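Local structure of sporulation-control protein spo0M (Bacillus subtilis, 5CL2) at residues E150-E154 / F165-F169; L182-L187 / F200-A206; E25-V31 / F87-L93; Q48-R52 / K103-V109. The protein controls the expression of spo0A and is required for cells to pass morphological stage 0 of sporulation. One frame throughout, in Å; residues are numbered along the deposited sequence.

Contact 1 (E150-E154 / F165-F169)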
# COMPACT_ATOMS: atom_id res chain seq x y z
N GLU A 150 -5.52 -20.61 -13.42
CA GLU A 150 -4.54 -20.50 -12.35
C GLU A 150 -4.81 -19.27 -11.51
O GLU A 150 -5.50 -18.35 -11.93
CB GLU A 150 -3.12 -20.44 -12.93
CG GLU A 150 -2.32 -21.69 -12.62
CD GLU A 150 -2.19 -21.91 -11.12
OE1 GLU A 150 -1.75 -20.99 -10.41
OE2 GLU A 150 -2.63 -22.97 -10.63
N ALA A 151 -4.32 -19.29 -10.28
CA ALA A 151 -4.32 -18.11 -9.43
C ALA A 151 -3.09 -18.19 -8.57
O ALA A 151 -2.76 -19.27 -8.06
CB ALA A 151 -5.57 -18.03 -8.59
N ASP A 152 -2.34 -17.10 -8.47
CA ASP A 152 -1.17 -17.15 -7.59
C ASP A 152 -0.80 -15.75 -7.17
O ASP A 152 -1.24 -14.76 -7.76
CB ASP A 152 0.02 -17.82 -8.29
CG ASP A 152 0.92 -18.60 -7.31
OD1 ASP A 152 0.92 -18.30 -6.09
OD2 ASP A 152 1.63 -19.52 -7.76
N CYS A 153 0.01 -15.64 -6.12
CA CYS A 153 0.51 -14.34 -5.70
C CYS A 153 1.84 -14.08 -6.39
O CYS A 153 2.78 -14.88 -6.29
CB CYS A 153 0.61 -14.26 -4.18
SG CYS A 153 -1.02 -14.39 -3.44
N GLU A 154 1.90 -12.97 -7.12
CA GLU A 154 3.04 -12.66 -7.97
C GLU A 154 3.69 -11.38 -7.49
O GLU A 154 3.02 -10.43 -7.08
CB GLU A 154 2.62 -12.49 -9.43
CG GLU A 154 1.86 -13.64 -10.08
CD GLU A 154 2.73 -14.82 -10.45
OE1 GLU A 154 3.89 -14.64 -10.88
OE2 GLU A 154 2.21 -15.95 -10.41
N PHE A 165 3.17 -8.01 -3.41
CA PHE A 165 2.60 -8.89 -4.43
C PHE A 165 1.17 -8.55 -4.82
O PHE A 165 0.50 -7.80 -4.12
CB PHE A 165 2.64 -10.34 -3.93
CG PHE A 165 1.77 -10.57 -2.73
CD1 PHE A 165 0.42 -10.87 -2.87
CD2 PHE A 165 2.31 -10.47 -1.45
CE1 PHE A 165 -0.38 -11.06 -1.75
CE2 PHE A 165 1.52 -10.66 -0.34
CZ PHE A 165 0.17 -10.95 -0.49
N VAL A 166 0.68 -9.09 -5.93
CA VAL A 166 -0.76 -9.06 -6.16
C VAL A 166 -1.26 -10.46 -6.47
O VAL A 166 -0.48 -11.30 -6.91
CB VAL A 166 -1.15 -8.10 -7.34
CG1 VAL A 166 -0.76 -6.69 -7.02
CG2 VAL A 166 -0.51 -8.56 -8.63
N GLN A 167 -2.54 -10.72 -6.24
CA GLN A 167 -3.05 -12.02 -6.66
C GLN A 167 -3.49 -11.93 -8.13
O GLN A 167 -4.37 -11.16 -8.48
CB GLN A 167 -4.20 -12.50 -5.77
CG GLN A 167 -4.64 -13.91 -6.14
CD GLN A 167 -5.52 -14.61 -5.10
OE1 GLN A 167 -6.35 -13.98 -4.43
NE2 GLN A 167 -5.33 -15.91 -4.97
N GLU A 168 -2.85 -12.72 -8.97
CA GLU A 168 -3.13 -12.76 -10.40
C GLU A 168 -3.98 -13.98 -10.74
O GLU A 168 -3.58 -15.13 -10.48
CB GLU A 168 -1.82 -12.78 -11.19
CG GLU A 168 -2.00 -12.74 -12.72
CD GLU A 168 -0.67 -12.66 -13.44
OE1 GLU A 168 0.36 -12.43 -12.77
OE2 GLU A 168 -0.64 -12.82 -14.68
N PHE A 169 -5.17 -13.71 -11.28
CA PHE A 169 -6.09 -14.74 -11.77
C PHE A 169 -5.93 -14.92 -13.27
O PHE A 169 -6.04 -13.96 -14.03
CB PHE A 169 -7.55 -14.38 -11.45
CG PHE A 169 -7.84 -14.34 -9.97
CD1 PHE A 169 -7.50 -13.23 -9.23
CD2 PHE A 169 -8.42 -15.41 -9.33
CE1 PHE A 169 -7.74 -13.19 -7.86
CE2 PHE A 169 -8.66 -15.37 -7.97
CZ PHE A 169 -8.31 -14.26 -7.24
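This is an antiparallel beta hairpin, the first two strands of the five-stranded sheet in the C-terminal half of the chain. Strand axes run 159° apart in direction and approach to 4.5 Å. Two reciprocal pairs of backbone hydrogen bonds fix the register: Asp-152 N to Glu-168 O (3.1 Å) and Glu-168 N to Asp-152 O (2.9 Å), then Glu-154 N to Val-166 O and Val-166 N to Glu-154 O (both 2.9 Å). Between them sits the non-hydrogen-bonded pair Cys-153/Gln-167, and Ala-151/Phe-169 follows beyond Asp-152/Glu-168, with CA-H...O contacts such as Ala-151 CA to Glu-168 O at 3.2 Å.

Apolar contacts gather on the face carrying Ala-151, Cys-153 and Phe-169. Ala-151 CB lies 3.9 Å from Phe-169 CD2, and that ring also meets Phe-189 edge-to-face.

The other face carries three acidic side chains beside Val-166. Glu-154 OE1 comes within 4.6 Å of Glu-168 OE1, a proximity offset by salt bridges from Glu-154 to Arg-210 and from Glu-168 to Arg-204 and Arg-205. Asp-152 pairs with Arg-63, while Asp-152 OD1 takes a hydrogen bond from Cys-153 N (2.8 Å).

At the Phe-165 end, Cys-153 makes a sulfur-aromatic contact: SG sits 4.5 Å from the ring centroid of Phe-165, and Cys-153 CB is 3.6 Å from Phe-165 CD1.

Contact 2 (L182-L187 / F200-A206)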
# COMPACT_ATOMS: atom_id res chain seq x y z
N LEU A 182 -7.65 -14.44 -27.73
CA LEU A 182 -6.48 -14.54 -26.87
C LEU A 182 -6.13 -15.97 -26.46
O LEU A 182 -6.96 -16.89 -26.57
CB LEU A 182 -6.70 -13.68 -25.61
CG LEU A 182 -8.04 -13.73 -24.88
CD1 LEU A 182 -8.28 -15.07 -24.16
CD2 LEU A 182 -8.07 -12.63 -23.84
N ASP A 183 -4.91 -16.17 -26.00
CA ASP A 183 -4.56 -17.45 -25.41
C ASP A 183 -4.96 -17.50 -23.93
O ASP A 183 -5.47 -18.52 -23.43
CB ASP A 183 -3.08 -17.72 -25.62
CG ASP A 183 -2.77 -17.88 -27.09
OD1 ASP A 183 -3.73 -18.08 -27.86
OD2 ASP A 183 -1.59 -17.79 -27.47
N GLU A 184 -4.79 -16.39 -23.21
CA GLU A 184 -5.41 -16.33 -21.90
C GLU A 184 -5.57 -14.91 -21.40
O GLU A 184 -4.88 -14.00 -21.85
CB GLU A 184 -4.62 -17.22 -20.88
CG GLU A 184 -3.25 -16.70 -20.49
CD GLU A 184 -2.21 -16.89 -21.57
OE1 GLU A 184 -2.18 -17.96 -22.20
OE2 GLU A 184 -1.40 -15.97 -21.82
N LEU A 185 -6.48 -14.77 -20.43
CA LEU A 185 -6.81 -13.52 -19.78
C LEU A 185 -6.29 -13.46 -18.32
O LEU A 185 -6.35 -14.45 -17.61
CB LEU A 185 -8.33 -13.34 -19.79
CG LEU A 185 -8.89 -12.17 -19.01
CD1 LEU A 185 -8.52 -10.86 -19.68
CD2 LEU A 185 -10.38 -12.34 -18.84
N GLU A 186 -5.79 -12.32 -17.88
CA GLU A 186 -5.30 -12.15 -16.53
C GLU A 186 -6.01 -10.98 -15.88
O GLU A 186 -6.05 -9.89 -16.45
CB GLU A 186 -3.79 -11.89 -16.52
CG GLU A 186 -2.92 -13.11 -16.83
CD GLU A 186 -2.71 -13.33 -18.33
OE1 GLU A 186 -2.79 -12.37 -19.14
OE2 GLU A 186 -2.44 -14.49 -18.69
N LEU A 187 -6.53 -11.21 -14.67
CA LEU A 187 -7.20 -10.20 -13.87
C LEU A 187 -6.51 -10.04 -12.52
O LEU A 187 -6.04 -11.02 -11.91
CB LEU A 187 -8.68 -10.54 -13.65
CG LEU A 187 -9.59 -10.73 -14.88
CD1 LEU A 187 -11.07 -10.62 -14.52
CD2 LEU A 187 -9.22 -9.80 -16.02
N PHE A 200 -6.71 -5.58 -16.15
CA PHE A 200 -6.89 -6.54 -17.23
C PHE A 200 -5.60 -6.63 -18.01
O PHE A 200 -4.95 -5.63 -18.27
CB PHE A 200 -8.02 -6.11 -18.18
CG PHE A 200 -9.38 -6.07 -17.55
CD1 PHE A 200 -9.75 -5.01 -16.73
CD2 PHE A 200 -10.30 -7.07 -17.79
CE1 PHE A 200 -11.00 -4.96 -16.16
CE2 PHE A 200 -11.56 -7.02 -17.22
CZ PHE A 200 -11.90 -5.96 -16.40
N GLU A 201 -5.23 -7.84 -18.39
CA GLU A 201 -4.10 -8.00 -19.28
C GLU A 201 -4.37 -9.29 -20.08
O GLU A 201 -5.19 -10.10 -19.67
CB GLU A 201 -2.81 -7.99 -18.45
CG GLU A 201 -1.49 -8.13 -19.17
CD GLU A 201 -1.11 -6.99 -20.08
OE1 GLU A 201 -0.79 -5.88 -19.62
OE2 GLU A 201 -1.08 -7.26 -21.28
N VAL A 202 -3.76 -9.44 -21.26
CA VAL A 202 -3.98 -10.66 -22.04
C VAL A 202 -2.65 -11.23 -22.47
O VAL A 202 -1.66 -10.50 -22.59
CB VAL A 202 -4.86 -10.42 -23.31
CG1 VAL A 202 -6.17 -9.71 -22.94
CG2 VAL A 202 -4.10 -9.63 -24.34
N ASP A 203 -2.62 -12.55 -22.65
CA ASP A 203 -1.49 -13.25 -23.28
C ASP A 203 -0.17 -13.07 -22.53
O ASP A 203 0.90 -13.16 -23.13
CB ASP A 203 -1.30 -12.79 -24.75
CG ASP A 203 -2.43 -13.26 -25.69
OD1 ASP A 203 -3.16 -14.22 -25.34
OD2 ASP A 203 -2.54 -12.70 -26.82
N ARG A 204 -0.23 -12.91 -21.20
CA ARG A 204 1.00 -12.84 -20.40
C ARG A 204 1.78 -14.16 -20.46
O ARG A 204 3.01 -14.15 -20.59
CB ARG A 204 0.68 -12.46 -18.95
CG ARG A 204 0.57 -10.93 -18.76
CD ARG A 204 0.08 -10.54 -17.36
NE ARG A 204 0.95 -11.03 -16.29
CZ ARG A 204 2.11 -10.47 -15.95
NH1 ARG A 204 2.55 -9.40 -16.60
NH2 ARG A 204 2.82 -10.98 -14.97
N ARG A 205 1.08 -15.29 -20.42
CA ARG A 205 1.79 -16.57 -20.49
C ARG A 205 2.36 -16.76 -21.87
O ARG A 205 3.51 -17.17 -21.99
CB ARG A 205 0.89 -17.78 -20.18
CG ARG A 205 0.27 -17.79 -18.80
CD ARG A 205 1.25 -17.21 -17.78
NE ARG A 205 0.47 -16.52 -16.76
CZ ARG A 205 0.86 -15.39 -16.18
NH1 ARG A 205 2.02 -14.82 -16.52
NH2 ARG A 205 0.09 -14.83 -15.29
N ALA A 206 1.58 -16.44 -22.91
CA ALA A 206 2.08 -16.54 -24.28
C ALA A 206 3.34 -15.71 -24.43
O ALA A 206 4.28 -16.12 -25.08
CB ALA A 206 1.00 -16.09 -25.31
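Val-202 is the bump that Leu-182 and Leu-185 close around: its CG1 lies 3.6 Å from Leu-182 CD2 and 4.2 Å from Leu-185 CD1. Further along the same face, Leu-187 CD2 lies 3.4 Å from Phe-200 CD2, and Leu-243, Ile-246 and Leu-247 of helix 236-248 pack on that ring. Strands 185-187 and 200-202 are the paired arms of an antiparallel beta hairpin, bonded through Glu-186 N to Glu-201 O and Glu-201 N to Glu-186 O, both 2.9 Å. Beyond Val-202 the chain swings round at Asp-203, whose phi/psi of 60/30° is left-handed, and 204-206 take helical backbone angles without helical hydrogen bonds, forming a hollow lined by backbone amides. The Glu-184 carboxylate plugs it: OE2 accepts from Ala-206 N (3.2 Å) and, weakly, from Arg-205 N (2.9 Å). Asp-203 fills the reverse notch, its OD1 taking Asp-183 N at 2.7 Å while its own N reaches Glu-184 O at 2.8 Å.

Contact 3 (E25-V31 / F87-L93)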
# COMPACT_ATOMS: atom_id res chain seq x y z
N GLU A 25 -13.70 -9.66 7.07
CA GLU A 25 -14.32 -10.36 8.17
C GLU A 25 -13.37 -10.38 9.36
O GLU A 25 -12.15 -10.33 9.19
CB GLU A 25 -14.71 -11.78 7.74
CG GLU A 25 -15.30 -12.66 8.84
CD GLU A 25 -16.16 -13.80 8.30
OE1 GLU A 25 -16.15 -14.04 7.06
OE2 GLU A 25 -16.86 -14.44 9.12
N GLU A 26 -13.93 -10.42 10.57
CA GLU A 26 -13.15 -10.48 11.79
C GLU A 26 -12.78 -11.91 12.15
O GLU A 26 -13.64 -12.78 12.25
CB GLU A 26 -13.92 -9.88 12.96
CG GLU A 26 -13.44 -8.52 13.40
CD GLU A 26 -13.91 -8.25 14.81
OE1 GLU A 26 -14.25 -9.23 15.50
OE2 GLU A 26 -13.95 -7.07 15.23
N VAL A 27 -11.49 -12.15 12.33
CA VAL A 27 -10.99 -13.42 12.84
C VAL A 27 -10.94 -13.39 14.38
O VAL A 27 -10.37 -12.46 14.97
CB VAL A 27 -9.60 -13.77 12.27
CG1 VAL A 27 -9.13 -15.14 12.79
CG2 VAL A 27 -9.62 -13.74 10.74
N GLN A 28 -11.56 -14.38 15.01
CA GLN A 28 -11.50 -14.48 16.47
C GLN A 28 -10.90 -15.80 16.91
O GLN A 28 -11.05 -16.83 16.26
CB GLN A 28 -12.89 -14.34 17.08
CG GLN A 28 -13.81 -13.43 16.31
CD GLN A 28 -15.11 -13.22 17.04
OE1 GLN A 28 -15.23 -13.58 18.21
NE2 GLN A 28 -16.10 -12.64 16.37
N GLY A 29 -10.22 -15.77 18.04
CA GLY A 29 -9.67 -17.02 18.54
C GLY A 29 -9.06 -16.87 19.90
O GLY A 29 -9.24 -15.86 20.58
N THR A 30 -8.32 -17.89 20.30
CA THR A 30 -7.67 -17.89 21.58
C THR A 30 -6.29 -18.48 21.43
O THR A 30 -6.12 -19.49 20.77
CB THR A 30 -8.49 -18.69 22.62
OG1 THR A 30 -9.75 -18.05 22.81
CG2 THR A 30 -7.76 -18.78 23.95
N VAL A 31 -5.29 -17.84 22.02
CA VAL A 31 -3.98 -18.45 22.19
C VAL A 31 -3.91 -19.17 23.56
O VAL A 31 -4.04 -18.53 24.60
CB VAL A 31 -2.86 -17.40 22.11
CG1 VAL A 31 -1.49 -18.06 22.22
CG2 VAL A 31 -2.96 -16.58 20.81
N PHE A 87 -5.28 -16.45 26.11
CA PHE A 87 -5.37 -15.10 25.60
C PHE A 87 -6.30 -15.04 24.40
O PHE A 87 -5.91 -15.40 23.32
CB PHE A 87 -3.98 -14.58 25.24
CG PHE A 87 -2.99 -14.66 26.38
CD1 PHE A 87 -2.90 -13.62 27.30
CD2 PHE A 87 -2.18 -15.78 26.55
CE1 PHE A 87 -2.00 -13.69 28.38
CE2 PHE A 87 -1.26 -15.86 27.61
CZ PHE A 87 -1.18 -14.81 28.54
N PRO A 88 -7.54 -14.57 24.60
CA PRO A 88 -8.45 -14.39 23.46
C PRO A 88 -8.10 -13.16 22.62
O PRO A 88 -7.59 -12.17 23.16
CB PRO A 88 -9.83 -14.21 24.13
CG PRO A 88 -9.53 -13.80 25.55
CD PRO A 88 -8.22 -14.46 25.90
N PHE A 89 -8.35 -13.24 21.32
CA PHE A 89 -7.99 -12.15 20.41
C PHE A 89 -8.98 -11.99 19.26
O PHE A 89 -9.72 -12.92 18.91
CB PHE A 89 -6.60 -12.39 19.83
CG PHE A 89 -6.52 -13.61 18.93
CD1 PHE A 89 -6.84 -13.52 17.57
CD2 PHE A 89 -6.16 -14.85 19.46
CE1 PHE A 89 -6.80 -14.64 16.76
CE2 PHE A 89 -6.11 -15.98 18.65
CZ PHE A 89 -6.43 -15.87 17.30
N THR A 90 -8.92 -10.81 18.64
CA THR A 90 -9.66 -10.54 17.43
C THR A 90 -8.87 -9.59 16.51
O THR A 90 -8.19 -8.66 16.97
CB THR A 90 -11.06 -9.94 17.78
OG1 THR A 90 -11.89 -9.92 16.62
CG2 THR A 90 -10.93 -8.54 18.34
N PHE A 91 -8.96 -9.83 15.20
CA PHE A 91 -8.37 -8.90 14.24
C PHE A 91 -9.13 -8.96 12.94
O PHE A 91 -9.81 -9.94 12.65
CB PHE A 91 -6.88 -9.19 14.00
CG PHE A 91 -6.61 -10.48 13.24
CD1 PHE A 91 -6.49 -11.69 13.93
CD2 PHE A 91 -6.43 -10.47 11.86
CE1 PHE A 91 -6.24 -12.88 13.25
CE2 PHE A 91 -6.17 -11.65 11.17
CZ PHE A 91 -6.07 -12.86 11.87
N THR A 92 -9.02 -7.92 12.14
CA THR A 92 -9.72 -7.90 10.89
C THR A 92 -8.80 -8.35 9.77
O THR A 92 -7.67 -7.88 9.67
CB THR A 92 -10.27 -6.51 10.61
OG1 THR A 92 -11.02 -6.08 11.75
CG2 THR A 92 -11.16 -6.51 9.37
N LEU A 93 -9.30 -9.26 8.95
CA LEU A 93 -8.60 -9.70 7.74
C LEU A 93 -8.52 -8.52 6.78
O LEU A 93 -9.55 -8.03 6.32
CB LEU A 93 -9.35 -10.86 7.10
CG LEU A 93 -8.59 -12.04 6.51
CD1 LEU A 93 -7.92 -12.81 7.60
CD2 LEU A 93 -9.54 -12.94 5.72
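Two antiparallel strands of a three-stranded sheet meet here, 26-34 in the middle and 84-92 at one edge. This sheet packs on a larger one as a beta sandwich, consistent with the arrestin-like fold of the family. Glu-25 starts the pairing, its O accepting Leu-93 N at 3.1 Å; its carboxylate turns to Lys-18. Glu-26 lies on the outer face, where Thr-90 OG1 donates to Glu-26 OE1 at 2.7 Å. Val-27 points inward: its N and O bond Phe-91 O (2.8 Å) and N (3.0 Å), its CB rests over the Phe-91 ring in a CH-pi contact (3.9 Å to the centroid), and its CG2 touches Leu-93 CD1 at 3.7 Å. Gln-28 CA lies 3.4 Å from Phe-89 O. At Gly-29 the p rotamer of Phe-89 lays the ring over the backbone, with Gly-29 CA 4.0 Å from the centroid; a CB here would clash with Phe-89 CZ. Thr-30 returns to the outer face opposite Pro-88. Val-31 goes back inside, its CG2 3.9 Å from Phe-89 CE2, and closes the register with Val-31 N to Phe-87 O at 2.8 Å and Phe-87 N to Val-31 O at 2.9 Å.

Contact 4 (Q48-R52 / K103-V109)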
# COMPACT_ATOMS: atom_id res chain seq x y z
N GLN A 48 0.74 -13.51 13.36
CA GLN A 48 1.06 -13.01 12.02
C GLN A 48 0.21 -13.70 10.99
O GLN A 48 0.12 -14.93 10.97
CB GLN A 48 2.52 -13.23 11.65
CG GLN A 48 3.50 -13.01 12.75
CD GLN A 48 4.70 -12.21 12.27
OE1 GLN A 48 5.19 -12.41 11.14
NE2 GLN A 48 5.16 -11.27 13.10
N LEU A 49 -0.34 -12.90 10.08
CA LEU A 49 -1.05 -13.42 8.91
C LEU A 49 -0.05 -13.36 7.76
O LEU A 49 0.56 -12.33 7.52
CB LEU A 49 -2.31 -12.61 8.63
CG LEU A 49 -3.33 -13.17 7.63
CD1 LEU A 49 -4.16 -14.32 8.22
CD2 LEU A 49 -4.23 -12.06 7.11
N SER A 50 0.18 -14.48 7.09
CA SER A 50 1.18 -14.49 6.05
C SER A 50 0.82 -15.35 4.86
O SER A 50 -0.08 -16.20 4.91
CB SER A 50 2.52 -14.96 6.58
OG SER A 50 2.41 -16.30 6.99
N THR A 51 1.52 -15.10 3.77
CA THR A 51 1.34 -15.91 2.59
C THR A 51 2.70 -15.98 1.91
O THR A 51 3.70 -15.63 2.55
CB THR A 51 0.23 -15.35 1.66
OG1 THR A 51 -0.07 -16.32 0.66
CG2 THR A 51 0.62 -14.01 1.05
N ARG A 52 2.74 -16.52 0.69
CA ARG A 52 3.96 -16.55 -0.10
C ARG A 52 3.67 -15.99 -1.50
O ARG A 52 2.54 -16.04 -1.98
CB ARG A 52 4.50 -17.97 -0.23
CG ARG A 52 4.16 -18.89 0.90
CD ARG A 52 4.39 -20.33 0.48
NE ARG A 52 3.61 -20.69 -0.70
CZ ARG A 52 3.34 -21.94 -1.06
NH1 ARG A 52 3.80 -22.96 -0.34
NH2 ARG A 52 2.61 -22.17 -2.15
N LYS A 103 -2.48 -22.20 -5.95
CA LYS A 103 -1.29 -22.49 -5.16
C LYS A 103 -1.16 -21.62 -3.87
O LYS A 103 -0.27 -21.83 -3.05
CB LYS A 103 -0.06 -22.32 -6.06
CG LYS A 103 0.57 -23.65 -6.47
CD LYS A 103 1.82 -23.43 -7.32
CE LYS A 103 2.76 -24.64 -7.26
NZ LYS A 103 2.06 -25.94 -7.42
N VAL A 104 -2.09 -20.69 -3.69
CA VAL A 104 -2.00 -19.72 -2.60
C VAL A 104 -2.33 -20.29 -1.21
O VAL A 104 -3.40 -20.86 -0.99
CB VAL A 104 -2.92 -18.53 -2.85
CG1 VAL A 104 -2.85 -17.55 -1.69
CG2 VAL A 104 -2.55 -17.85 -4.18
N GLU A 105 -1.40 -20.13 -0.28
CA GLU A 105 -1.73 -20.46 1.11
C GLU A 105 -1.66 -19.22 2.01
O GLU A 105 -0.77 -18.37 1.88
CB GLU A 105 -0.81 -21.57 1.66
CG GLU A 105 0.62 -21.13 2.02
CD GLU A 105 1.40 -22.15 2.87
OE1 GLU A 105 0.86 -22.58 3.93
OE2 GLU A 105 2.54 -22.51 2.51
N VAL A 106 -2.63 -19.12 2.91
CA VAL A 106 -2.66 -18.08 3.93
C VAL A 106 -2.63 -18.75 5.30
O VAL A 106 -3.45 -19.63 5.61
CB VAL A 106 -3.91 -17.20 3.85
CG1 VAL A 106 -3.94 -16.24 5.02
CG2 VAL A 106 -3.94 -16.45 2.53
N ALA A 107 -1.67 -18.35 6.12
CA ALA A 107 -1.50 -18.95 7.42
C ALA A 107 -1.51 -17.91 8.53
O ALA A 107 -1.00 -16.81 8.35
CB ALA A 107 -0.21 -19.76 7.45
N VAL A 108 -2.11 -18.27 9.67
CA VAL A 108 -1.97 -17.54 10.93
C VAL A 108 -0.84 -18.18 11.75
O VAL A 108 -0.88 -19.36 12.07
CB VAL A 108 -3.28 -17.54 11.74
CG1 VAL A 108 -3.05 -16.95 13.11
CG2 VAL A 108 -4.38 -16.79 10.96
N VAL A 109 0.19 -17.40 12.02
CA VAL A 109 1.36 -17.88 12.72
C VAL A 109 1.44 -17.25 14.09
O VAL A 109 1.38 -16.03 14.22
CB VAL A 109 2.64 -17.57 11.94
CG1 VAL A 109 3.88 -17.93 12.73
CG2 VAL A 109 2.62 -18.26 10.57
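The strand of 48-52 runs antiparallel to strand 106-109, axes 4.7 Å apart and directions differing by 151°. Gln-48/Val-109 and Ser-50/Ala-107 are hydrogen-bonded pairs: Gln-48 N to Val-109 O and Val-109 N to Gln-48 O are both 2.7 Å, Ser-50 N to Ala-107 O and Ala-107 N to Ser-50 O both 2.9 Å. Leu-49 and Val-108 form the non-hydrogen-bonded pair between them, with Leu-49 CA 3.4 Å from Ala-107 O. These are neighbouring inner strands of the five-stranded sheet in the N-terminal half, one layer of a beta sandwich consistent with the family's arrestin-like fold.

Inside the sandwich, Leu-49 CD1 lies between two valines, 3.7 Å from both Val-106 CG1 and Val-108 CG2, and Leu-93, just after strand 84-92 of the opposing sheet, packs on the same leucine. On the other face Ser-50 OG approaches Val-109 CG2 at 4.1 Å.

Toward Glu-105 side chains join in. Thr-51 OG1 donates a very short 2.5 Å hydrogen bond to Glu-105 O. Arg-52 NH1 forms a 3.1 Å salt bridge with Glu-105 OE2, but the oxygen lies well out of the guanidinium plane and no N-H points at it. The chemistry thus changes along the contact: directional backbone bonds and an apolar inner face give way to Glu-105, held through its O by the Thr-51 hydroxyl and through its carboxylate by the charge of Arg-52.

Contacts 3 and 4 belong to opposing sheets of the N-terminal sandwich; their centres are 15 Å apart and they meet where Leu-93 CD1 touches Leu-49 CD2 at 3.8 Å. Neither supplies a ligand of the sodium ion held by Thr-14, Asp-122 and Asp-124, but both lie near it: the ion is about 9 Å from the side chain of Val-31 and about 8 Å from that of Val-108. Contact 1, in the C-terminal sheet, lies against contact 4 where the two halves meet, through Cys-153 CB to Arg-52 O (3.4 Å). It shares its sheet with contact 2, linked by Phe-169 O and Leu-187 N (2.9 Å) and the Glu-168/Arg-205 salt bridge. Contacts 2 and 3 lie farthest apart, 38 Å between centres.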